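Local coordinates for protein esterase (Thermotoga maritima, PDB 3DOH) that probably hydrolyses carboxylic esters, a thermostable enzyme that joins an immunoglobulin-like domain to an alpha/beta-hydrolase domain, at residues F163-V177 with W203-L217. Sequence-based numbering, arbitrary orientation.
Sequences FVPKDVNPDRKYPLV and WAQPRYQVVHPCFVL. With SO4 (sulfate ion), chain D.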
ATOM      1  N   PHE A 163     -36.002  30.407   9.097  1.00 25.82           N
ATOM      2  CA  PHE A 163     -36.748  29.170   8.743  1.00 26.67           C
ATOM      3  C   PHE A 163     -38.098  29.205   9.433  1.00 27.25           C
ATOM      4  O   PHE A 163     -38.185  29.383  10.628  1.00 27.71           O
ATOM      5  CB  PHE A 163     -35.969  27.906   9.183  1.00 25.56           C
ATOM      6  CG  PHE A 163     -36.678  26.563   8.923  1.00 24.77           C
ATOM      7  CD1 PHE A 163     -36.463  25.851   7.715  1.00 22.49           C
ATOM      8  CD2 PHE A 163     -37.461  25.962   9.918  1.00 22.92           C
ATOM      9  CE1 PHE A 163     -37.044  24.558   7.490  1.00 20.93           C
ATOM     10  CE2 PHE A 163     -38.072  24.687   9.710  1.00 23.35           C
ATOM     11  CZ  PHE A 163     -37.858  23.985   8.478  1.00 22.45           C
ATOM     12  N   VAL A 164     -39.153  29.022   8.676  1.00 28.67           N
ATOM     13  CA  VAL A 164     -40.485  28.943   9.241  1.00 30.04           C
ATOM     14  C   VAL A 164     -40.973  27.484   9.128  1.00 31.08           C
ATOM     15  O   VAL A 164     -40.908  26.912   8.063  1.00 30.18           O
ATOM     16  CB  VAL A 164     -41.415  29.938   8.460  1.00 30.34           C
ATOM     17  CG1 VAL A 164     -42.906  29.771   8.819  1.00 29.13           C
ATOM     18  CG2 VAL A 164     -40.938  31.396   8.679  1.00 29.89           C
ATOM     19  N   PRO A 165     -41.457  26.877  10.234  1.00 32.83           N
ATOM     20  CA  PRO A 165     -41.885  25.458  10.135  1.00 34.29           C
ATOM     21  C   PRO A 165     -43.037  25.257   9.127  1.00 36.62           C
ATOM     22  O   PRO A 165     -43.758  26.198   8.825  1.00 35.64           O
ATOM     23  CB  PRO A 165     -42.328  25.091  11.563  1.00 34.10           C
ATOM     24  CG  PRO A 165     -42.219  26.349  12.409  1.00 32.32           C
ATOM     25  CD  PRO A 165     -41.653  27.460  11.579  1.00 32.54           C
ATOM     26  N   LYS A 166     -43.179  24.043   8.605  1.00 39.69           N
ATOM     27  CA  LYS A 166     -44.240  23.745   7.662  1.00 43.18           C
ATOM     28  C   LYS A 166     -45.203  22.686   8.168  1.00 44.90           C
ATOM     29  O   LYS A 166     -44.807  21.763   8.893  1.00 45.19           O
ATOM     30  CB  LYS A 166     -43.669  23.307   6.309  1.00 44.11           C
ATOM     31  CG  LYS A 166     -42.346  22.488   6.366  1.00 47.37           C
ATOM     32  CD  LYS A 166     -42.322  21.288   5.380  1.00 48.02           C
ATOM     33  CE  LYS A 166     -43.080  21.585   4.073  1.00 52.02           C
ATOM     34  NZ  LYS A 166     -43.042  20.438   3.049  1.00 52.85           N
ATOM     35  N   ASP A 167     -46.458  22.830   7.731  1.00 47.25           N
ATOM     36  CA  ASP A 167     -47.595  21.947   8.035  1.00 49.61           C
ATOM     37  C   ASP A 167     -47.755  21.862   9.509  1.00 50.29           C
ATOM     38  O   ASP A 167     -47.923  20.787  10.070  1.00 51.03           O
ATOM     39  CB  ASP A 167     -47.435  20.527   7.491  1.00 50.37           C
ATOM     40  CG  ASP A 167     -47.166  20.489   6.010  1.00 53.77           C
ATOM     41  OD1 ASP A 167     -47.019  21.568   5.379  1.00 55.69           O
ATOM     42  OD2 ASP A 167     -47.090  19.354   5.476  1.00 58.13           O
ATOM     43  N   VAL A 168     -47.729  23.010  10.140  1.00 51.25           N
ATOM     44  CA  VAL A 168     -47.766  23.053  11.559  1.00 52.42           C
ATOM     45  C   VAL A 168     -49.081  23.782  11.941  1.00 53.11           C
ATOM     46  O   VAL A 168     -49.547  24.626  11.176  1.00 53.47           O
ATOM     47  CB  VAL A 168     -46.434  23.712  11.996  1.00 52.51           C
ATOM     48  CG1 VAL A 168     -46.616  25.175  12.382  1.00 53.33           C
ATOM     49  CG2 VAL A 168     -45.737  22.891  13.053  1.00 52.36           C
ATOM     50  N   ASN A 169     -49.707  23.435  13.071  1.00 54.03           N
ATOM     51  CA  ASN A 169     -50.916  24.147  13.515  1.00 54.84           C
ATOM     52  C   ASN A 169     -50.636  25.627  13.856  1.00 55.04           C
ATOM     53  O   ASN A 169     -49.818  25.909  14.746  1.00 54.86           O
ATOM     54  CB  ASN A 169     -51.601  23.427  14.689  1.00 55.33           C
ATOM     55  CG  ASN A 169     -52.710  24.287  15.372  1.00 57.68           C
ATOM     56  OD1 ASN A 169     -53.398  25.073  14.722  1.00 60.20           O
ATOM     57  ND2 ASN A 169     -52.873  24.121  16.687  1.00 58.63           N
ATOM     58  N   PRO A 170     -51.312  26.576  13.146  1.00 55.17           N
ATOM     59  CA  PRO A 170     -51.201  28.036  13.384  1.00 55.08           C
ATOM     60  C   PRO A 170     -51.653  28.442  14.778  1.00 54.75           C
ATOM     61  O   PRO A 170     -51.257  29.505  15.271  1.00 53.96           O
ATOM     62  CB  PRO A 170     -52.174  28.645  12.357  1.00 55.16           C
ATOM     63  CG  PRO A 170     -52.310  27.618  11.314  1.00 55.70           C
ATOM     64  CD  PRO A 170     -52.235  26.294  12.035  1.00 55.19           C
ATOM     65  N   ASP A 171     -52.477  27.587  15.389  1.00 54.41           N
ATOM     66  CA  ASP A 171     -53.041  27.841  16.710  1.00 54.46           C
ATOM     67  C   ASP A 171     -52.120  27.511  17.910  1.00 53.60           C
ATOM     68  O   ASP A 171     -52.331  28.046  18.991  1.00 53.33           O
ATOM     69  CB  ASP A 171     -54.452  27.222  16.825  1.00 55.10           C
ATOM     70  CG  ASP A 171     -55.509  27.969  15.933  1.00 57.40           C
ATOM     71  OD1 ASP A 171     -55.534  29.234  15.931  1.00 58.08           O
ATOM     72  OD2 ASP A 171     -56.309  27.296  15.224  1.00 57.99           O
ATOM     73  N   ARG A 172     -51.098  26.671  17.710  1.00 52.34           N
ATOM     74  CA  ARG A 172     -50.048  26.453  18.726  1.00 51.41           C
ATOM     75  C   ARG A 172     -48.845  27.396  18.494  1.00 49.23           C
ATOM     76  O   ARG A 172     -48.715  28.003  17.428  1.00 48.97           O
ATOM     77  CB  ARG A 172     -49.596  24.969  18.768  1.00 51.57           C
ATOM     78  CG  ARG A 172     -50.586  23.994  19.474  1.00 53.50           C
ATOM     79  CD  ARG A 172     -50.083  22.526  19.590  1.00 53.97           C
ATOM     80  NE  ARG A 172     -51.045  21.589  18.991  1.00 60.67           N
ATOM     81  CZ  ARG A 172     -50.988  21.124  17.730  1.00 63.67           C
ATOM     82  NH1 ARG A 172     -49.997  21.472  16.918  1.00 65.66           N
ATOM     83  NH2 ARG A 172     -51.921  20.292  17.262  1.00 64.77           N
ATOM     84  N   LYS A 173     -47.976  27.518  19.493  1.00 46.81           N
ATOM     85  CA  LYS A 173     -46.755  28.328  19.389  1.00 44.84           C
ATOM     86  C   LYS A 173     -45.498  27.450  19.421  1.00 42.55           C
ATOM     87  O   LYS A 173     -45.497  26.400  20.070  1.00 42.39           O
ATOM     88  CB  LYS A 173     -46.688  29.330  20.545  1.00 45.27           C
ATOM     89  CG  LYS A 173     -47.539  30.588  20.349  1.00 46.30           C
ATOM     90  CD  LYS A 173     -47.507  31.482  21.605  1.00 46.43           C
ATOM     91  CE  LYS A 173     -47.758  32.976  21.278  1.00 47.48           C
ATOM     92  NZ  LYS A 173     -47.591  33.834  22.507  1.00 46.60           N
ATOM     93  N   TYR A 174     -44.426  27.893  18.749  1.00 39.71           N
ATOM     94  CA  TYR A 174     -43.208  27.080  18.569  1.00 36.79           C
ATOM     95  C   TYR A 174     -41.920  27.828  18.935  1.00 35.43           C
ATOM     96  O   TYR A 174     -41.878  29.044  18.882  1.00 35.17           O
ATOM     97  CB  TYR A 174     -43.099  26.536  17.144  1.00 36.51           C
ATOM     98  CG  TYR A 174     -44.308  25.748  16.692  1.00 36.54           C
ATOM     99  CD1 TYR A 174     -44.448  24.394  17.026  1.00 33.81           C
ATOM    100  CD2 TYR A 174     -45.321  26.368  15.919  1.00 34.58           C
ATOM    101  CE1 TYR A 174     -45.542  23.680  16.624  1.00 36.09           C
ATOM    102  CE2 TYR A 174     -46.421  25.664  15.511  1.00 35.02           C
ATOM    103  CZ  TYR A 174     -46.546  24.322  15.873  1.00 37.07           C
ATOM    104  OH  TYR A 174     -47.648  23.606  15.446  1.00 37.81           O
ATOM    105  N   PRO A 175     -40.859  27.084  19.304  1.00 33.58           N
ATOM    106  CA  PRO A 175     -39.555  27.595  19.692  1.00 32.37           C
ATOM    107  C   PRO A 175     -38.861  28.389  18.596  1.00 31.17           C
ATOM    108  O   PRO A 175     -39.139  28.195  17.401  1.00 31.25           O
ATOM    109  CB  PRO A 175     -38.746  26.318  19.901  1.00 32.55           C
ATOM    110  CG  PRO A 175     -39.753  25.274  20.135  1.00 32.95           C
ATOM    111  CD  PRO A 175     -40.900  25.617  19.333  1.00 32.94           C
ATOM    112  N   LEU A 176     -37.925  29.242  18.985  1.00 29.00           N
ATOM    113  CA  LEU A 176     -37.103  29.908  18.008  1.00 27.31           C
ATOM    114  C   LEU A 176     -35.673  29.592  18.356  1.00 27.10           C
ATOM    115  O   LEU A 176     -35.235  29.801  19.510  1.00 27.67           O
ATOM    116  CB  LEU A 176     -37.344  31.421  18.029  1.00 26.70           C
ATOM    117  CG  LEU A 176     -36.407  32.358  17.256  1.00 26.75           C
ATOM    118  CD1 LEU A 176     -36.501  32.223  15.741  1.00 25.50           C
ATOM    119  CD2 LEU A 176     -36.667  33.798  17.654  1.00 27.10           C
ATOM    120  N   VAL A 177     -34.933  29.062  17.389  1.00 26.02           N
ATOM    121  CA  VAL A 177     -33.493  28.970  17.589  1.00 24.85           C
ATOM    122  C   VAL A 177     -32.817  30.121  16.850  1.00 25.09           C
ATOM    123  O   VAL A 177     -33.008  30.297  15.618  1.00 23.85           O
ATOM    124  CB  VAL A 177     -32.912  27.599  17.156  1.00 25.13           C
ATOM    125  CG1 VAL A 177     -31.382  27.621  17.271  1.00 25.80           C
ATOM    126  CG2 VAL A 177     -33.507  26.438  17.978  1.00 21.49           C
ATOM    127  N   TRP A 203     -31.057  22.567  12.916  1.00 22.43           N
ATOM    128  CA  TRP A 203     -32.344  22.717  13.537  1.00 23.39           C
ATOM    129  C   TRP A 203     -33.421  22.604  12.482  1.00 23.95           C
ATOM    130  O   TRP A 203     -34.571  22.377  12.776  1.00 23.89           O
ATOM    131  CB  TRP A 203     -32.411  24.040  14.244  1.00 23.52           C
ATOM    132  CG  TRP A 203     -31.106  24.342  14.998  1.00 24.31           C
ATOM    133  CD1 TRP A 203     -30.093  25.180  14.589  1.00 24.54           C
ATOM    134  CD2 TRP A 203     -30.691  23.794  16.257  1.00 22.56           C
ATOM    135  NE1 TRP A 203     -29.082  25.175  15.517  1.00 25.81           N
ATOM    136  CE2 TRP A 203     -29.424  24.332  16.548  1.00 24.60           C
ATOM    137  CE3 TRP A 203     -31.258  22.879  17.153  1.00 23.99           C
ATOM    138  CZ2 TRP A 203     -28.718  23.996  17.714  1.00 24.17           C
ATOM    139  CZ3 TRP A 203     -30.567  22.551  18.313  1.00 23.68           C
ATOM    140  CH2 TRP A 203     -29.309  23.102  18.578  1.00 24.20           C
ATOM    141  N   ALA A 204     -33.026  22.704  11.226  1.00 24.55           N
ATOM    142  CA  ALA A 204     -34.015  22.779  10.174  1.00 24.85           C
ATOM    143  C   ALA A 204     -34.136  21.468   9.433  1.00 24.96           C
ATOM    144  O   ALA A 204     -35.027  21.313   8.601  1.00 25.09           O
ATOM    145  CB  ALA A 204     -33.709  23.951   9.222  1.00 24.43           C
ATOM    146  N   GLN A 205     -33.271  20.517   9.756  1.00 25.45           N
ATOM    147  CA  GLN A 205     -33.369  19.162   9.184  1.00 26.85           C
ATOM    148  C   GLN A 205     -34.699  18.467   9.511  1.00 25.41           C
ATOM    149  O   GLN A 205     -35.160  18.551  10.630  1.00 26.34           O
ATOM    150  CB  GLN A 205     -32.147  18.336   9.607  1.00 26.61           C
ATOM    151  CG  GLN A 205     -30.890  18.633   8.715  1.00 29.06           C
ATOM    152  CD  GLN A 205     -29.604  18.036   9.262  1.00 31.53           C
ATOM    153  OE1 GLN A 205     -28.509  18.346   8.762  1.00 40.47           O
ATOM    154  NE2 GLN A 205     -29.710  17.166  10.305  1.00 37.67           N
ATOM    155  N   PRO A 206     -35.388  17.876   8.515  1.00 25.28           N
ATOM    156  CA  PRO A 206     -36.549  16.995   8.822  1.00 24.73           C
ATOM    157  C   PRO A 206     -36.439  16.082  10.049  1.00 24.51           C
ATOM    158  O   PRO A 206     -37.365  16.054  10.859  1.00 25.07           O
ATOM    159  CB  PRO A 206     -36.720  16.194   7.541  1.00 24.62           C
ATOM    160  CG  PRO A 206     -36.344  17.196   6.490  1.00 24.41           C
ATOM    161  CD  PRO A 206     -35.211  18.020   7.054  1.00 24.45           C
ATOM    162  N   ARG A 207     -35.322  15.396  10.250  1.00 25.24           N
ATOM    163  CA  ARG A 207     -35.201  14.506  11.452  1.00 25.83           C
ATOM    164  C   ARG A 207     -35.553  15.203  12.776  1.00 25.23           C
ATOM    165  O   ARG A 207     -36.099  14.573  13.695  1.00 24.11           O
ATOM    166  CB  ARG A 207     -33.816  13.834  11.549  1.00 25.52           C
ATOM    167  CG  ARG A 207     -32.628  14.812  11.672  1.00 28.28           C
ATOM    168  CD  ARG A 207     -31.280  14.096  11.728  1.00 26.75           C
ATOM    169  NE  ARG A 207     -31.280  13.065  10.712  1.00 29.28           N
ATOM    170  CZ  ARG A 207     -30.839  13.264   9.472  1.00 32.66           C
ATOM    171  NH1 ARG A 207     -30.335  14.462   9.149  1.00 32.68           N
ATOM    172  NH2 ARG A 207     -30.882  12.272   8.567  1.00 32.17           N
ATOM    173  N   TYR A 208     -35.229  16.499  12.871  1.00 24.89           N
ATOM    174  CA  TYR A 208     -35.520  17.229  14.088  1.00 24.88           C
ATOM    175  C   TYR A 208     -36.829  17.964  14.004  1.00 25.64           C
ATOM    176  O   TYR A 208     -37.607  17.982  14.971  1.00 25.71           O
ATOM    177  CB  TYR A 208     -34.365  18.170  14.469  1.00 24.36           C
ATOM    178  CG  TYR A 208     -33.093  17.442  14.674  1.00 24.29           C
ATOM    179  CD1 TYR A 208     -32.991  16.426  15.658  1.00 24.33           C
ATOM    180  CD2 TYR A 208     -31.994  17.694  13.866  1.00 25.93           C
ATOM    181  CE1 TYR A 208     -31.821  15.723  15.841  1.00 23.64           C
ATOM    182  CE2 TYR A 208     -30.789  16.988  14.049  1.00 25.31           C
ATOM    183  CZ  TYR A 208     -30.728  16.002  15.036  1.00 24.57           C
ATOM    184  OH  TYR A 208     -29.582  15.293  15.201  1.00 24.12           O
ATOM    185  N   GLN A 209     -37.094  18.573  12.856  1.00 26.57           N
ATOM    186  CA  GLN A 209     -38.322  19.363  12.696  1.00 27.71           C
ATOM    187  C   GLN A 209     -39.592  18.603  13.024  1.00 28.33           C
ATOM    188  O   GLN A 209     -40.514  19.140  13.592  1.00 28.48           O
ATOM    189  CB  GLN A 209     -38.421  19.865  11.278  1.00 27.04           C
ATOM    190  CG  GLN A 209     -37.548  21.037  11.085  1.00 25.91           C
ATOM    191  CD  GLN A 209     -38.053  22.215  11.862  1.00 23.63           C
ATOM    192  OE1 GLN A 209     -39.271  22.387  12.033  1.00 21.90           O
ATOM    193  NE2 GLN A 209     -37.122  23.053  12.339  1.00 24.13           N
ATOM    194  N   VAL A 210     -39.609  17.337  12.644  1.00 29.66           N
ATOM    195  CA  VAL A 210     -40.749  16.460  12.782  1.00 30.36           C
ATOM    196  C   VAL A 210     -40.998  16.080  14.243  1.00 31.81           C
ATOM    197  O   VAL A 210     -42.119  15.688  14.612  1.00 32.16           O
ATOM    198  CB  VAL A 210     -40.489  15.210  11.927  1.00 30.78           C
ATOM    199  CG1 VAL A 210     -39.857  14.058  12.774  1.00 28.95           C
ATOM    200  CG2 VAL A 210     -41.723  14.806  11.242  1.00 31.58           C
ATOM    201  N   VAL A 211     -39.974  16.210  15.096  1.00 32.89           N
ATOM    202  CA  VAL A 211     -40.201  16.062  16.552  1.00 33.80           C
ATOM    203  C   VAL A 211     -40.209  17.374  17.343  1.00 33.72           C
ATOM    204  O   VAL A 211     -40.803  17.442  18.412  1.00 34.63           O
ATOM    205  CB  VAL A 211     -39.310  14.952  17.222  1.00 33.58           C
ATOM    206  CG1 VAL A 211     -39.520  13.647  16.513  1.00 32.70           C
ATOM    207  CG2 VAL A 211     -37.870  15.297  17.141  1.00 35.55           C
ATOM    208  N   HIS A 212     -39.548  18.396  16.808  1.00 33.82           N
ATOM    209  CA  HIS A 212     -39.521  19.708  17.444  1.00 33.68           C
ATOM    210  C   HIS A 212     -39.542  20.825  16.406  1.00 33.11           C
ATOM    211  O   HIS A 212     -38.539  21.502  16.188  1.00 32.15           O
ATOM    212  CB  HIS A 212     -38.286  19.845  18.337  1.00 33.97           C
ATOM    213  CG  HIS A 212     -38.025  18.646  19.195  1.00 34.57           C
ATOM    214  ND1 HIS A 212     -37.102  17.678  18.862  1.00 36.55           N
ATOM    215  CD2 HIS A 212     -38.567  18.259  20.374  1.00 35.81           C
ATOM    216  CE1 HIS A 212     -37.086  16.747  19.799  1.00 37.83           C
ATOM    217  NE2 HIS A 212     -37.966  17.075  20.728  1.00 39.84           N
ATOM    218  N   PRO A 213     -40.693  21.010  15.768  1.00 32.86           N
ATOM    219  CA  PRO A 213     -40.935  22.200  14.945  1.00 32.31           C
ATOM    220  C   PRO A 213     -40.680  23.486  15.722  1.00 31.90           C
ATOM    221  O   PRO A 213     -40.790  23.498  16.948  1.00 31.05           O
ATOM    222  CB  PRO A 213     -42.420  22.082  14.596  1.00 32.77           C
ATOM    223  CG  PRO A 213     -43.006  21.313  15.726  1.00 32.73           C
ATOM    224  CD  PRO A 213     -41.947  20.337  16.152  1.00 31.80           C
ATOM    225  N   CYS A 214     -40.345  24.558  15.010  1.00 32.16           N
ATOM    226  CA  CYS A 214     -39.028  25.174  15.124  1.00 31.67           C
ATOM    227  C   CYS A 214     -38.841  26.274  14.085  1.00 32.04           C
ATOM    228  O   CYS A 214     -38.873  26.017  12.882  1.00 32.60           O
ATOM    229  CB  CYS A 214     -37.929  24.121  14.979  1.00 31.70           C
ATOM    230  SG  CYS A 214     -36.252  24.751  15.228  1.00 31.22           S
ATOM    231  N   PHE A 215     -38.647  27.501  14.558  1.00 31.47           N
ATOM    232  CA  PHE A 215     -38.100  28.554  13.737  1.00 30.64           C
ATOM    233  C   PHE A 215     -36.593  28.673  13.980  1.00 30.01           C
ATOM    234  O   PHE A 215     -36.087  28.404  15.087  1.00 29.59           O
ATOM    235  CB  PHE A 215     -38.717  29.893  14.127  1.00 31.36           C
ATOM    236  CG  PHE A 215     -40.187  30.041  13.794  1.00 31.49           C
ATOM    237  CD1 PHE A 215     -41.169  29.544  14.644  1.00 30.79           C
ATOM    238  CD2 PHE A 215     -40.585  30.761  12.674  1.00 31.22           C
ATOM    239  CE1 PHE A 215     -42.527  29.704  14.355  1.00 30.81           C
ATOM    240  CE2 PHE A 215     -41.957  30.944  12.378  1.00 30.68           C
ATOM    241  CZ  PHE A 215     -42.919  30.420  13.207  1.00 29.86           C
ATOM    242  N   VAL A 216     -35.885  29.115  12.941  1.00 29.28           N
ATOM    243  CA  VAL A 216     -34.462  29.397  13.040  1.00 28.28           C
ATOM    244  C   VAL A 216     -34.165  30.743  12.444  1.00 28.14           C
ATOM    245  O   VAL A 216     -34.427  30.978  11.278  1.00 28.49           O
ATOM    246  CB  VAL A 216     -33.611  28.377  12.284  1.00 28.07           C
ATOM    247  CG1 VAL A 216     -32.125  28.612  12.538  1.00 26.59           C
ATOM    248  CG2 VAL A 216     -33.985  26.972  12.684  1.00 28.17           C
ATOM    249  N   LEU A 217     -33.580  31.610  13.251  1.00 27.94           N
ATOM    250  CA  LEU A 217     -33.139  32.893  12.797  1.00 27.52           C
ATOM    251  C   LEU A 217     -31.630  32.870  12.760  1.00 28.25           C
ATOM    252  O   LEU A 217     -30.959  32.543  13.751  1.00 28.12           O
ATOM    253  CB  LEU A 217     -33.630  33.975  13.755  1.00 27.16           C
ATOM    254  CG  LEU A 217     -32.826  35.258  13.852  1.00 25.34           C
ATOM    255  CD1 LEU A 217     -32.945  36.024  12.601  1.00 21.93           C
ATOM    256  CD2 LEU A 217     -33.315  36.066  15.001  1.00 26.25           C
TER
HETATM  257  S   SO4 D 401     -29.439  14.149   5.438  1.00 46.03           S
HETATM  258  O1  SO4 D 401     -29.161  15.102   6.550  1.00 45.20           O
HETATM  259  O2  SO4 D 401     -30.444  14.529   4.461  1.00 44.26           O
HETATM  260  O3  SO4 D 401     -29.797  12.848   6.015  1.00 46.90           O
HETATM  261  O4  SO4 D 401     -28.244  14.077   4.604  1.00 47.92           O
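The F163 ring packs against A204 and Q209, on the 3-10 segment 203-204 and helix 206-209. Its CB lies 3.9 Å from CB of V216, the residue it faces in an antiparallel hydrogen-bonded pair; F163 N donates to V216 O at 2.8 Å. With CG anti to the backbone N (chi1 177°), the ring turns one face to A204, whose CB makes a CH-pi contact: CG, CD1 and CE1 all meet this methyl, CD1 at 3.7 Å. CD2 meets C214 O at the ring edge, and CE2 and CZ end against the amide of Q209, which approaches from the opposite direction with its plane 53° from that of the ring. Bent at chi2, Q209 sends NE2 to W203 O at 2.7 Å and, weakly, to C214 O, so one amide NH2 holds the 3-10 segment firmly and C214 only loosely. Were Q209 replaced by an alanine, W203 O would probably lose this donor and a gap would open beside the F163 ring. Beyond C214, P165 CD sits 3.4 Å from the centroid of the F215 ring and 3° off its normal, a nearly axial CH-pi contact. On V177, CG1 packs likewise over the five-membered ring of W203, whose NE1 bonds to G199 O. In the mixed sheet of this alpha/beta-hydrolase domain, strand 215-219 lies between antiparallel 157-163 and parallel 174-180, the latter pairing holding V177 N to F215 O at 2.7 Å; strand 264-270 follows beyond 174-180, while helix 369-376 packs against W203.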